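Local coordinates for annexin (Schistosoma mansoni, PDB 4MDU), which binds acidic phospholipid membranes and aggregates liposomes when calcium is present, and takes part in worm reproduction and host-parasite interaction, at residues B[294-299]-B[333-338]; B[24-29]-B[324-329]; B[338-343]-B[354-359]; B[263-268]-B[283-288]. All coordinates share one frame; numbering follows the deposited sequence.

Contact 1. Residues B[294-299]-B[333-338]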
loop_
_atom_site.group_PDB
_atom_site.type_symbol
_atom_site.label_atom_id
_atom_site.label_comp_id
_atom_site.label_asym_id
_atom_site.label_seq_id
_atom_site.Cartn_x
_atom_site.Cartn_y
_atom_site.Cartn_z
ATOM N N ILE B 294 9.310 -4.956 -12.591
ATOM C CA ILE B 294 10.079 -3.743 -12.378
ATOM C C ILE B 294 9.603 -2.620 -13.335
ATOM O O ILE B 294 9.713 -1.439 -13.017
ATOM C CB ILE B 294 11.591 -4.003 -12.457
ATOM C CG1 ILE B 294 11.970 -5.116 -11.476
ATOM C CG2 ILE B 294 12.381 -2.743 -12.100
ATOM C CD1 ILE B 294 13.438 -5.457 -11.490
ATOM N N ALA B 295 9.043 -2.988 -14.483
ATOM C CA ALA B 295 8.493 -1.962 -15.383
ATOM C C ALA B 295 7.356 -1.268 -14.669
ATOM O O ALA B 295 7.233 -0.053 -14.737
ATOM C CB ALA B 295 8.017 -2.562 -16.719
ATOM N N GLU B 296 6.546 -2.045 -13.949
ATOM C CA GLU B 296 5.442 -1.479 -13.170
ATOM C C GLU B 296 5.953 -0.657 -11.996
ATOM O O GLU B 296 5.404 0.390 -11.677
ATOM C CB GLU B 296 4.503 -2.577 -12.665
ATOM C CG GLU B 296 3.905 -3.396 -13.776
ATOM C CD GLU B 296 3.218 -4.636 -13.263
ATOM O OE1 GLU B 296 2.902 -4.675 -12.052
ATOM O OE2 GLU B 296 3.004 -5.570 -14.070
ATOM N N TRP B 297 7.005 -1.137 -11.347
ATOM C CA TRP B 297 7.610 -0.360 -10.276
ATOM C C TRP B 297 8.069 1.002 -10.790
ATOM O O TRP B 297 7.836 2.029 -10.161
ATOM C CB TRP B 297 8.808 -1.097 -9.683
ATOM C CG TRP B 297 8.466 -2.236 -8.781
ATOM C CD1 TRP B 297 7.219 -2.671 -8.427
ATOM C CD2 TRP B 297 9.399 -3.089 -8.095
ATOM N NE1 TRP B 297 7.319 -3.758 -7.580
ATOM C CE2 TRP B 297 8.643 -4.025 -7.349
ATOM C CE3 TRP B 297 10.801 -3.152 -8.046
ATOM C CZ2 TRP B 297 9.237 -5.008 -6.554
ATOM C CZ3 TRP B 297 11.397 -4.123 -7.244
ATOM C CH2 TRP B 297 10.610 -5.042 -6.512
ATOM N N LEU B 298 8.759 0.992 -11.922
ATOM C CA LEU B 298 9.216 2.228 -12.528
ATOM C C LEU B 298 8.024 3.148 -12.853
ATOM O O LEU B 298 8.038 4.331 -12.520
ATOM C CB LEU B 298 10.057 1.910 -13.766
ATOM C CG LEU B 298 11.467 1.408 -13.445
ATOM C CD1 LEU B 298 12.111 0.725 -14.640
ATOM C CD2 LEU B 298 12.322 2.581 -12.971
ATOM N N HIS B 299 6.985 2.584 -13.466
ATOM C CA HIS B 299 5.759 3.329 -13.773
ATOM C C HIS B 299 5.183 3.992 -12.522
ATOM O O HIS B 299 4.846 5.174 -12.527
ATOM C CB HIS B 299 4.711 2.394 -14.399
ATOM C CG HIS B 299 3.479 3.097 -14.871
ATOM N ND1 HIS B 299 3.433 3.798 -16.060
ATOM C CD2 HIS B 299 2.251 3.217 -14.315
ATOM C CE1 HIS B 299 2.228 4.313 -16.216
ATOM N NE2 HIS B 299 1.492 3.978 -15.169
ATOM N N SER B 333 5.871 -2.528 -24.038
ATOM C CA SER B 333 4.803 -3.495 -24.266
ATOM C C SER B 333 3.597 -3.162 -23.414
ATOM O O SER B 333 2.464 -3.168 -23.885
ATOM C CB SER B 333 5.261 -4.909 -23.887
ATOM O OG SER B 333 6.156 -5.438 -24.845
ATOM N N ILE B 334 3.854 -2.881 -22.146
ATOM C CA ILE B 334 2.798 -2.775 -21.158
ATOM C C ILE B 334 2.089 -1.443 -21.241
ATOM O O ILE B 334 0.865 -1.384 -21.221
ATOM C CB ILE B 334 3.368 -2.904 -19.745
ATOM C CG1 ILE B 334 4.000 -4.281 -19.551
ATOM C CG2 ILE B 334 2.290 -2.655 -18.704
ATOM C CD1 ILE B 334 4.535 -4.500 -18.139
ATOM N N TYR B 335 2.859 -0.370 -21.324
ATOM C CA TYR B 335 2.275 0.959 -21.247
ATOM C C TYR B 335 2.096 1.700 -22.583
ATOM O O TYR B 335 1.507 2.775 -22.609
ATOM C CB TYR B 335 3.059 1.803 -20.252
ATOM C CG TYR B 335 3.012 1.231 -18.852
ATOM C CD1 TYR B 335 1.858 1.324 -18.085
ATOM C CD2 TYR B 335 4.116 0.595 -18.302
ATOM C CE1 TYR B 335 1.803 0.803 -16.807
ATOM C CE2 TYR B 335 4.063 0.058 -17.022
ATOM C CZ TYR B 335 2.905 0.175 -16.280
ATOM O OH TYR B 335 2.843 -0.326 -14.998
ATOM N N GLY B 336 2.604 1.130 -23.672
ATOM C CA GLY B 336 2.409 1.712 -24.991
ATOM C C GLY B 336 3.273 2.929 -25.253
ATOM O O GLY B 336 3.048 3.666 -26.202
ATOM N N LYS B 337 4.278 3.117 -24.414
ATOM C CA LYS B 337 5.176 4.262 -24.486
ATOM C C LYS B 337 6.542 3.840 -23.931
ATOM O O LYS B 337 6.608 3.069 -22.979
ATOM C CB LYS B 337 4.589 5.402 -23.658
ATOM C CG LYS B 337 5.549 6.509 -23.295
ATOM C CD LYS B 337 4.781 7.620 -22.605
ATOM C CE LYS B 337 5.633 8.851 -22.360
ATOM N NZ LYS B 337 4.803 9.977 -21.819
ATOM N N SER B 338 7.624 4.312 -24.544
ATOM C CA SER B 338 8.964 3.974 -24.090
ATOM C C SER B 338 9.207 4.449 -22.658
ATOM O O SER B 338 8.673 5.480 -22.233
ATOM C CB SER B 338 10.016 4.599 -25.005
ATOM O OG SER B 338 10.141 5.993 -24.750
#
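Tyr-335 and His-299 lay their rings flat against each other in an offset stack. The centroids are 3.7 Å apart and the planes are 7° from parallel. Tyr-335 CE1 lies over the middle of the imidazole, and His-299 ND1 over the middle of the phenol ring. The closest atoms are His-299 CG and Tyr-335 CZ, at 3.3 Å. His-299 CG, anti to its backbone N (chi1 -174°), is thereby set against the phenol ring. The other face of the Tyr-335 ring is covered by CG2 of its neighbour Ile-334. These residues join helix 290-301 to the C-terminal end of helix 324-335, two helices of the fourth annexin repeat. The contact is at the surface. The phenol end reaches across to the first helix, where Tyr-335 OH lies 3.4 Å from Glu-296 CA. Glu-296 CG is nearly as close to that hydroxyl, and its carboxylate plane stands about perpendicular to the ring. The carboxylate itself is turned to another partner, a salt bridge with Arg-285. His-299 ND1 is hydrogen-bonded to Tyr-331 OH, one turn back on the second helix. Beside the stack, Ile-334 CD1 packs on Ala-295 CB at 4.2 Å.

Contact 2. Residues B[24-29]-B[324-329]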
loop_
_atom_site.group_PDB
_atom_site.type_symbol
_atom_site.label_atom_id
_atom_site.label_comp_id
_atom_site.label_asym_id
_atom_site.label_seq_id
_atom_site.Cartn_x
_atom_site.Cartn_y
_atom_site.Cartn_z
ATOM N N LYS B 24 18.432 -17.825 -20.171
ATOM C CA LYS B 24 18.968 -16.781 -21.041
ATOM C C LYS B 24 19.490 -15.617 -20.193
ATOM O O LYS B 24 18.907 -15.290 -19.171
ATOM C CB LYS B 24 17.869 -16.303 -21.997
ATOM C CG LYS B 24 18.328 -15.326 -23.049
ATOM N N HIS B 25 20.596 -15.007 -20.598
ATOM C CA HIS B 25 21.100 -13.815 -19.906
ATOM C C HIS B 25 20.088 -12.672 -19.940
ATOM O O HIS B 25 19.473 -12.410 -20.979
ATOM C CB HIS B 25 22.365 -13.284 -20.583
ATOM C CG HIS B 25 23.622 -13.972 -20.172
ATOM N ND1 HIS B 25 24.139 -15.050 -20.860
ATOM C CD2 HIS B 25 24.488 -13.718 -19.162
ATOM C CE1 HIS B 25 25.260 -15.441 -20.281
ATOM N NE2 HIS B 25 25.495 -14.649 -19.249
ATOM N N TYR B 26 19.935 -11.974 -18.818
ATOM C CA TYR B 26 19.226 -10.696 -18.835
ATOM C C TYR B 26 20.135 -9.665 -19.479
ATOM O O TYR B 26 21.351 -9.821 -19.464
ATOM C CB TYR B 26 18.827 -10.247 -17.429
ATOM C CG TYR B 26 17.561 -10.883 -16.911
ATOM C CD1 TYR B 26 16.327 -10.656 -17.541
ATOM C CD2 TYR B 26 17.591 -11.715 -15.796
ATOM C CE1 TYR B 26 15.162 -11.236 -17.055
ATOM C CE2 TYR B 26 16.437 -12.300 -15.306
ATOM C CZ TYR B 26 15.227 -12.058 -15.934
ATOM O OH TYR B 26 14.088 -12.644 -15.436
ATOM N N ARG B 27 19.548 -8.625 -20.068
ATOM C CA ARG B 27 20.335 -7.631 -20.779
ATOM C C ARG B 27 20.347 -6.321 -20.016
ATOM O O ARG B 27 19.290 -5.732 -19.770
ATOM C CB ARG B 27 19.782 -7.410 -22.195
ATOM C CG ARG B 27 19.698 -8.682 -23.015
ATOM C CD ARG B 27 18.413 -8.747 -23.816
ATOM N NE ARG B 27 18.452 -7.842 -24.946
ATOM C CZ ARG B 27 17.431 -7.084 -25.335
ATOM N NH1 ARG B 27 16.274 -7.110 -24.680
ATOM N NH2 ARG B 27 17.573 -6.287 -26.377
ATOM N N PRO B 28 21.547 -5.859 -19.640
ATOM C CA PRO B 28 21.709 -4.580 -18.940
ATOM C C PRO B 28 21.925 -3.425 -19.913
ATOM O O PRO B 28 22.266 -3.665 -21.079
ATOM C CB PRO B 28 22.982 -4.802 -18.117
ATOM C CG PRO B 28 23.794 -5.728 -18.971
ATOM C CD PRO B 28 22.819 -6.596 -19.743
ATOM N N THR B 29 21.754 -2.187 -19.454
ATOM C CA THR B 29 22.142 -1.046 -20.295
ATOM C C THR B 29 23.585 -0.617 -20.015
ATOM O O THR B 29 24.169 0.157 -20.775
ATOM C CB THR B 29 21.228 0.161 -20.088
ATOM O OG1 THR B 29 21.233 0.522 -18.700
ATOM C CG2 THR B 29 19.801 -0.171 -20.538
ATOM N N LEU B 324 18.126 -3.891 -17.076
ATOM C CA LEU B 324 17.321 -2.733 -17.442
ATOM C C LEU B 324 16.793 -2.772 -18.906
ATOM O O LEU B 324 15.648 -2.456 -19.146
ATOM C CB LEU B 324 18.053 -1.422 -17.121
ATOM C CG LEU B 324 17.268 -0.162 -17.521
ATOM C CD1 LEU B 324 15.889 -0.134 -16.846
ATOM C CD2 LEU B 324 18.063 1.095 -17.172
ATOM N N GLN B 325 17.610 -3.187 -19.863
ATOM C CA GLN B 325 17.127 -3.296 -21.237
ATOM C C GLN B 325 15.880 -4.177 -21.353
ATOM O O GLN B 325 14.936 -3.832 -22.063
ATOM C CB GLN B 325 18.208 -3.801 -22.183
ATOM C CG GLN B 325 17.781 -3.748 -23.647
ATOM C CD GLN B 325 17.591 -2.325 -24.145
ATOM O OE1 GLN B 325 16.558 -1.991 -24.733
ATOM N NE2 GLN B 325 18.587 -1.477 -23.907
ATOM N N ASP B 326 15.868 -5.304 -20.651
ATOM C CA ASP B 326 14.721 -6.190 -20.705
ATOM C C ASP B 326 13.525 -5.537 -20.047
ATOM O O ASP B 326 12.381 -5.747 -20.454
ATOM C CB ASP B 326 15.040 -7.541 -20.052
ATOM C CG ASP B 326 16.016 -8.355 -20.877
ATOM O OD1 ASP B 326 16.985 -8.901 -20.313
ATOM O OD2 ASP B 326 15.828 -8.425 -22.107
ATOM N N ILE B 327 13.799 -4.743 -19.021
ATOM C CA ILE B 327 12.754 -4.004 -18.339
ATOM C C ILE B 327 12.196 -2.909 -19.255
ATOM O O ILE B 327 11.003 -2.606 -19.230
ATOM C CB ILE B 327 13.308 -3.369 -17.045
ATOM C CG1 ILE B 327 13.648 -4.461 -16.019
ATOM C CG2 ILE B 327 12.340 -2.336 -16.476
ATOM C CD1 ILE B 327 14.608 -3.998 -14.932
ATOM N N MET B 328 13.067 -2.311 -20.058
ATOM C CA MET B 328 12.632 -1.289 -21.009
ATOM C C MET B 328 11.682 -1.881 -22.059
ATOM O O MET B 328 10.636 -1.302 -22.349
ATOM C CB MET B 328 13.835 -0.612 -21.665
ATOM C CG MET B 328 14.511 0.416 -20.754
ATOM S SD MET B 328 16.175 0.858 -21.295
ATOM C CE MET B 328 15.890 1.341 -22.988
ATOM N N ASP B 329 12.026 -3.046 -22.600
ATOM C CA ASP B 329 11.142 -3.693 -23.574
ATOM C C ASP B 329 9.777 -3.969 -22.968
ATOM O O ASP B 329 8.747 -3.641 -23.562
ATOM C CB ASP B 329 11.751 -4.982 -24.095
ATOM C CG ASP B 329 13.029 -4.743 -24.871
ATOM O OD1 ASP B 329 13.345 -3.574 -25.160
ATOM O OD2 ASP B 329 13.719 -5.726 -25.192
HETATM O O HOH W 1 17.213 -11.176 -21.947
#
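Arg-27 and Asp-326 meet twice, once through the backbone and once through the side chains. The segment 24-29 lies without regular structure against helices of the fourth annexin repeat, consistent with the N-terminal tails of other annexins. Here it passes the first turns of helix 324-335, and Arg-27, Asp-326 and Asp-329 form a salt-bridge network. Arg-27 N donates to Asp-326 OD1 at 2.6 Å, from above the carboxylate plane. The other carboxylate oxygen takes a bond from Arg-27 NH1 at 2.9 Å, on the anti side of Asp-326 OD2 and tilted well out of the carboxylate plane. The same nitrogen, Arg-27 NH1, is bonded at 3.0 Å on the syn side of Asp-329 OD2, similarly tilted. Both acceptors lie close to the guanidinium plane, and both bonds are nearly straight. The guanidinium and the Asp-326 carboxylate are turned 46° against each other. Arg-27 bends at chi2 and chi3, and Gln-325 CG sits over one face of its guanidinium, toward the rim. Two acidic groups sharing one NH1 would be expected to stabilise the arginine charge. Asp-326 OD1 also lies in the plane of the Tyr-26 ring, at its edge, 3.3 Å from Tyr-26 CD1. Farther along, Thr-29 packs on Leu-324, with Thr-29 OG1 3.6 Å from Leu-324 CD2. That hydroxyl is hydrogen-bonded to Leu-358 O. A water bridges the segments, donating to His-25 O and to Asp-326 OD1, each at 2.8 Å.

Contact 3. Residues B[338-343]-B[354-359]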
loop_
_atom_site.group_PDB
_atom_site.type_symbol
_atom_site.label_atom_id
_atom_site.label_comp_id
_atom_site.label_asym_id
_atom_site.label_seq_id
_atom_site.Cartn_x
_atom_site.Cartn_y
_atom_site.Cartn_z
ATOM N N SER B 338 7.624 4.312 -24.544
ATOM C CA SER B 338 8.964 3.974 -24.090
ATOM C C SER B 338 9.207 4.449 -22.658
ATOM O O SER B 338 8.673 5.480 -22.233
ATOM C CB SER B 338 10.016 4.599 -25.005
ATOM O OG SER B 338 10.141 5.993 -24.750
ATOM N N LEU B 339 10.025 3.697 -21.924
ATOM C CA LEU B 339 10.449 4.101 -20.589
ATOM C C LEU B 339 11.249 5.400 -20.695
ATOM O O LEU B 339 11.106 6.313 -19.869
ATOM C CB LEU B 339 11.320 3.016 -19.948
ATOM C CG LEU B 339 11.888 3.368 -18.565
ATOM C CD1 LEU B 339 10.760 3.629 -17.550
ATOM C CD2 LEU B 339 12.800 2.240 -18.055
ATOM N N LEU B 340 12.116 5.456 -21.702
ATOM C CA LEU B 340 12.814 6.684 -22.053
ATOM C C LEU B 340 11.848 7.874 -22.074
ATOM O O LEU B 340 12.056 8.860 -21.363
ATOM C CB LEU B 340 13.487 6.547 -23.418
ATOM C CG LEU B 340 14.273 7.795 -23.829
ATOM C CD1 LEU B 340 15.451 8.017 -22.905
ATOM C CD2 LEU B 340 14.745 7.690 -25.275
ATOM N N ASN B 341 10.788 7.791 -22.878
ATOM C CA ASN B 341 9.883 8.935 -22.990
ATOM C C ASN B 341 9.103 9.194 -21.706
ATOM O O ASN B 341 8.785 10.338 -21.405
ATOM C CB ASN B 341 8.918 8.808 -24.184
ATOM C CG ASN B 341 9.601 9.044 -25.523
ATOM O OD1 ASN B 341 10.536 9.846 -25.640
ATOM N ND2 ASN B 341 9.136 8.340 -26.544
ATOM N N ALA B 342 8.776 8.144 -20.950
ATOM C CA ALA B 342 8.046 8.360 -19.694
ATOM C C ALA B 342 8.955 9.106 -18.725
ATOM O O ALA B 342 8.523 9.999 -17.998
ATOM C CB ALA B 342 7.590 7.055 -19.094
ATOM N N VAL B 343 10.232 8.753 -18.754
ATOM C CA VAL B 343 11.197 9.325 -17.827
ATOM C C VAL B 343 11.435 10.790 -18.168
ATOM O O VAL B 343 11.499 11.651 -17.281
ATOM C CB VAL B 343 12.528 8.517 -17.818
ATOM C CG1 VAL B 343 13.631 9.296 -17.081
ATOM C CG2 VAL B 343 12.296 7.148 -17.169
ATOM N N THR B 354 20.837 12.681 -16.886
ATOM C CA THR B 354 21.544 11.585 -16.229
ATOM C C THR B 354 20.753 10.283 -16.324
ATOM O O THR B 354 21.302 9.254 -16.687
ATOM C CB THR B 354 21.835 11.887 -14.752
ATOM O OG1 THR B 354 22.603 13.096 -14.640
ATOM C CG2 THR B 354 22.619 10.724 -14.131
ATOM N N LEU B 355 19.460 10.330 -16.014
ATOM C CA LEU B 355 18.629 9.128 -16.089
ATOM C C LEU B 355 18.603 8.557 -17.505
ATOM O O LEU B 355 18.658 7.337 -17.689
ATOM C CB LEU B 355 17.204 9.419 -15.624
ATOM C CG LEU B 355 17.029 9.965 -14.202
ATOM C CD1 LEU B 355 15.560 10.037 -13.862
ATOM C CD2 LEU B 355 17.769 9.098 -13.168
ATOM N N CYS B 356 18.512 9.439 -18.502
ATOM C CA CYS B 356 18.456 8.997 -19.898
ATOM C C CYS B 356 19.741 8.280 -20.297
ATOM O O CYS B 356 19.713 7.302 -21.044
ATOM C CB CYS B 356 18.177 10.192 -20.839
ATOM S SG CYS B 356 16.489 10.820 -20.618
ATOM N N VAL B 357 20.869 8.765 -19.795
ATOM C CA VAL B 357 22.152 8.189 -20.152
ATOM C C VAL B 357 22.307 6.802 -19.515
ATOM O O VAL B 357 22.825 5.891 -20.133
ATOM C CB VAL B 357 23.290 9.118 -19.750
ATOM C CG1 VAL B 357 24.652 8.409 -19.826
ATOM C CG2 VAL B 357 23.269 10.337 -20.643
ATOM N N LEU B 358 21.823 6.650 -18.289
ATOM C CA LEU B 358 21.807 5.345 -17.650
ATOM C C LEU B 358 21.128 4.312 -18.555
ATOM O O LEU B 358 21.590 3.181 -18.647
ATOM C CB LEU B 358 21.114 5.409 -16.285
ATOM C CG LEU B 358 21.841 6.115 -15.141
ATOM C CD1 LEU B 358 20.906 6.242 -13.945
ATOM C CD2 LEU B 358 23.116 5.368 -14.743
ATOM N N MET B 359 20.042 4.693 -19.222
ATOM C CA MET B 359 19.307 3.748 -20.075
ATOM C C MET B 359 19.976 3.559 -21.436
ATOM O O MET B 359 19.573 2.700 -22.223
ATOM C CB MET B 359 17.869 4.215 -20.280
ATOM C CG MET B 359 16.967 4.082 -19.057
ATOM S SD MET B 359 15.345 4.860 -19.329
ATOM C CE MET B 359 15.762 6.595 -19.203
#
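Asn-341 N donates to Ser-338 OG at 2.7 Å, and this N-cap bond begins the helix whose Leu-339, Leu-340 and Val-343 pack against Met-359, Cys-356 and Leu-355. The bond is fairly straight, at 157°. The contact itself is apolar. Met-359 has more surface covered than any other residue here. Its chain is bent at chi3 (-75°), which places CE. Met-359 SD touches Leu-339 CG at 3.8 Å, and the two side chains cross at about a right angle. Met-359 CE is 4.0 Å from Leu-340 CD1 and equally far from Val-343 CB. Val-343 and Met-359 meet tip to tip. Leu-340 CD1 also rests on Cys-356 SG at 3.8 Å, and Val-343 CG1 rests on Leu-355 CD1 at the same distance. The two segments lie on helices 339-346 and 349-358, which follow each other at the end of the fourth annexin repeat. Helix 324-335 adds Met-328 and Tyr-331 against Leu-339, and Leu-324 against Met-359. The side chain of Val-343 is about 4 Å from that of Met-302, a residue of a calcium site. With aliphatic carbons and two sulfur atoms as the touching parts, the pairing depends on close fit and burial of apolar surface, not on directed bonds.

Contact 4. Residues B[263-268]-B[283-288]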
loop_
_atom_site.group_PDB
_atom_site.type_symbol
_atom_site.label_atom_id
_atom_site.label_comp_id
_atom_site.label_asym_id
_atom_site.label_seq_id
_atom_site.Cartn_x
_atom_site.Cartn_y
_atom_site.Cartn_z
ATOM N N THR B 263 -2.498 -20.856 -10.951
ATOM C CA THR B 263 -1.113 -20.388 -10.851
ATOM C C THR B 263 -0.715 -20.230 -9.392
ATOM O O THR B 263 -1.569 -20.050 -8.519
ATOM C CB THR B 263 -0.833 -19.069 -11.613
ATOM O OG1 THR B 263 -1.528 -17.979 -10.988
ATOM C CG2 THR B 263 -1.267 -19.184 -13.061
ATOM N N LEU B 264 0.582 -20.320 -9.127
ATOM C CA LEU B 264 1.086 -20.100 -7.781
ATOM C C LEU B 264 0.845 -18.640 -7.406
ATOM O O LEU B 264 0.513 -18.326 -6.262
ATOM C CB LEU B 264 2.570 -20.447 -7.698
ATOM C CG LEU B 264 3.237 -20.096 -6.367
ATOM C CD1 LEU B 264 2.466 -20.687 -5.186
ATOM C CD2 LEU B 264 4.688 -20.569 -6.383
ATOM N N LEU B 265 0.992 -17.753 -8.385
ATOM C CA LEU B 265 0.685 -16.333 -8.179
ATOM C C LEU B 265 -0.766 -16.153 -7.739
ATOM O O LEU B 265 -1.040 -15.493 -6.732
ATOM C CB LEU B 265 0.949 -15.516 -9.455
ATOM C CG LEU B 265 0.730 -14.002 -9.310
ATOM C CD1 LEU B 265 1.702 -13.402 -8.287
ATOM C CD2 LEU B 265 0.842 -13.274 -10.648
ATOM N N GLU B 266 -1.695 -16.745 -8.492
ATOM C CA GLU B 266 -3.110 -16.633 -8.172
ATOM C C GLU B 266 -3.342 -17.096 -6.760
ATOM O O GLU B 266 -4.085 -16.482 -6.001
ATOM C CB GLU B 266 -3.950 -17.495 -9.116
ATOM C CG GLU B 266 -4.247 -16.844 -10.448
ATOM C CD GLU B 266 -4.895 -17.805 -11.436
ATOM O OE1 GLU B 266 -4.828 -19.038 -11.218
ATOM O OE2 GLU B 266 -5.470 -17.322 -12.433
ATOM N N HIS B 267 -2.713 -18.212 -6.426
ATOM C CA HIS B 267 -2.860 -18.809 -5.112
ATOM C C HIS B 267 -2.459 -17.793 -4.059
ATOM O O HIS B 267 -3.231 -17.479 -3.150
ATOM C CB HIS B 267 -2.001 -20.074 -5.011
ATOM C CG HIS B 267 -2.118 -20.780 -3.700
ATOM N ND1 HIS B 267 -3.327 -21.187 -3.181
ATOM C CD2 HIS B 267 -1.178 -21.152 -2.800
ATOM C CE1 HIS B 267 -3.129 -21.784 -2.020
ATOM N NE2 HIS B 267 -1.831 -21.779 -1.768
ATOM N N ILE B 268 -1.246 -17.274 -4.191
ATOM C CA ILE B 268 -0.746 -16.290 -3.236
ATOM C C ILE B 268 -1.681 -15.094 -3.155
ATOM O O ILE B 268 -2.016 -14.625 -2.071
ATOM C CB ILE B 268 0.678 -15.845 -3.595
ATOM C CG1 ILE B 268 1.664 -16.958 -3.193
ATOM C CG2 ILE B 268 1.000 -14.505 -2.934
ATOM C CD1 ILE B 268 3.094 -16.696 -3.542
ATOM N N VAL B 283 8.412 -10.919 -4.584
ATOM C CA VAL B 283 9.466 -11.936 -4.622
ATOM C C VAL B 283 9.221 -12.979 -5.719
ATOM O O VAL B 283 10.131 -13.318 -6.482
ATOM C CB VAL B 283 9.640 -12.629 -3.264
ATOM C CG1 VAL B 283 10.606 -13.842 -3.382
ATOM C CG2 VAL B 283 10.129 -11.630 -2.204
ATOM N N LEU B 284 7.988 -13.470 -5.814
ATOM C CA LEU B 284 7.641 -14.469 -6.831
ATOM C C LEU B 284 7.859 -13.908 -8.227
ATOM O O LEU B 284 8.456 -14.567 -9.096
ATOM C CB LEU B 284 6.186 -14.927 -6.681
ATOM C CG LEU B 284 5.720 -16.019 -7.656
ATOM C CD1 LEU B 284 6.698 -17.191 -7.692
ATOM C CD2 LEU B 284 4.300 -16.475 -7.309
ATOM N N ARG B 285 7.393 -12.676 -8.427
ATOM C CA ARG B 285 7.464 -12.052 -9.740
ATOM C C ARG B 285 8.896 -11.666 -10.063
ATOM O O ARG B 285 9.290 -11.650 -11.229
ATOM C CB ARG B 285 6.513 -10.853 -9.831
ATOM C CG ARG B 285 5.027 -11.231 -9.769
ATOM C CD ARG B 285 4.098 -10.014 -10.078
ATOM N NE ARG B 285 4.224 -9.576 -11.470
ATOM C CZ ARG B 285 3.850 -8.386 -11.940
ATOM N NH1 ARG B 285 3.313 -7.463 -11.140
ATOM N NH2 ARG B 285 4.033 -8.115 -13.220
ATOM N N TYR B 286 9.692 -11.387 -9.030
ATOM C CA TYR B 286 11.109 -11.140 -9.257
ATOM C C TYR B 286 11.726 -12.357 -9.939
ATOM O O TYR B 286 12.659 -12.252 -10.752
ATOM C CB TYR B 286 11.845 -10.866 -7.942
ATOM C CG TYR B 286 13.268 -10.428 -8.186
ATOM C CD1 TYR B 286 14.334 -11.309 -8.040
ATOM C CD2 TYR B 286 13.539 -9.141 -8.607
ATOM C CE1 TYR B 286 15.647 -10.891 -8.288
ATOM C CE2 TYR B 286 14.830 -8.719 -8.857
ATOM C CZ TYR B 286 15.878 -9.581 -8.703
ATOM O OH TYR B 286 17.151 -9.112 -8.974
ATOM N N ALA B 287 11.202 -13.520 -9.583
ATOM C CA ALA B 287 11.657 -14.753 -10.186
ATOM C C ALA B 287 11.000 -15.006 -11.543
ATOM O O ALA B 287 11.698 -15.209 -12.525
ATOM C CB ALA B 287 11.426 -15.923 -9.250
ATOM N N ILE B 288 9.671 -14.991 -11.604
ATOM C CA ILE B 288 8.986 -15.532 -12.789
ATOM C C ILE B 288 8.441 -14.487 -13.782
ATOM O O ILE B 288 7.957 -14.842 -14.857
ATOM C CB ILE B 288 7.843 -16.475 -12.399
ATOM C CG1 ILE B 288 6.680 -15.675 -11.810
ATOM C CG2 ILE B 288 8.326 -17.522 -11.401
ATOM C CD1 ILE B 288 5.366 -16.454 -11.744
#
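Leu-284 CD2 is the point where three residues of the segment 263-268 converge. It lies 3.9 Å from Leu-264 CG, 4.0 Å from Ile-268 CD1 and 4.1 Å from Leu-265 CB. It also comes up against the backbone, 3.7 Å from Leu-265 N. Leu-284 CG is anti to its own backbone N (chi1 -178°), and from there the two methyl groups reach across. The second methyl, Leu-284 CD1, meets Leu-264 CD2 at 4.1 Å. At the side, Leu-265 CD1 packs on the aliphatic Arg-285 CG at 4.2 Å. The two helical segments run antiparallel, at 170°, their axes coming within 11.1 Å. They belong to helices 264-271 and 274-288, the last two helices of the bundle of the third annexin repeat. Leu-284 has the most surface covered of the residues here. Further out, a capping box starts the first helix. Thr-263 OG1 accepts from Glu-266 N, and Glu-266 OE1 accepts from Thr-263 N, which comes from above the carboxylate plane. This box sets the first turn that carries Leu-264 and Leu-265. Arg-285 sends its charged end elsewhere, with NH2 in a salt bridge to Asp-289. Outside the two segments, Ile-241 of helix 236-243 packs on Leu-264 and Ile-268, and Leu-249 of helix 246-260 packs on Leu-284.

Contact 2 opens first, at 24-29 near the N terminus, and closes at 324-329 after a loop of nearly 300 residues. Contact 4 falls wholly within that loop and closes a short one between the last two helices of the third repeat. Contact 1 opens at 294-299, still within the span of contact 2, and closes after it at 333-338, so the two cross; both use helix 324-335. Contact 3 follows in series, shares Ser-338 with contact 1, and closes a short loop between helices 339-346 and 349-358. Contact 1 touches each of the other three. Contact 2 also touches contact 3, but contacts 3 and 4 do not meet.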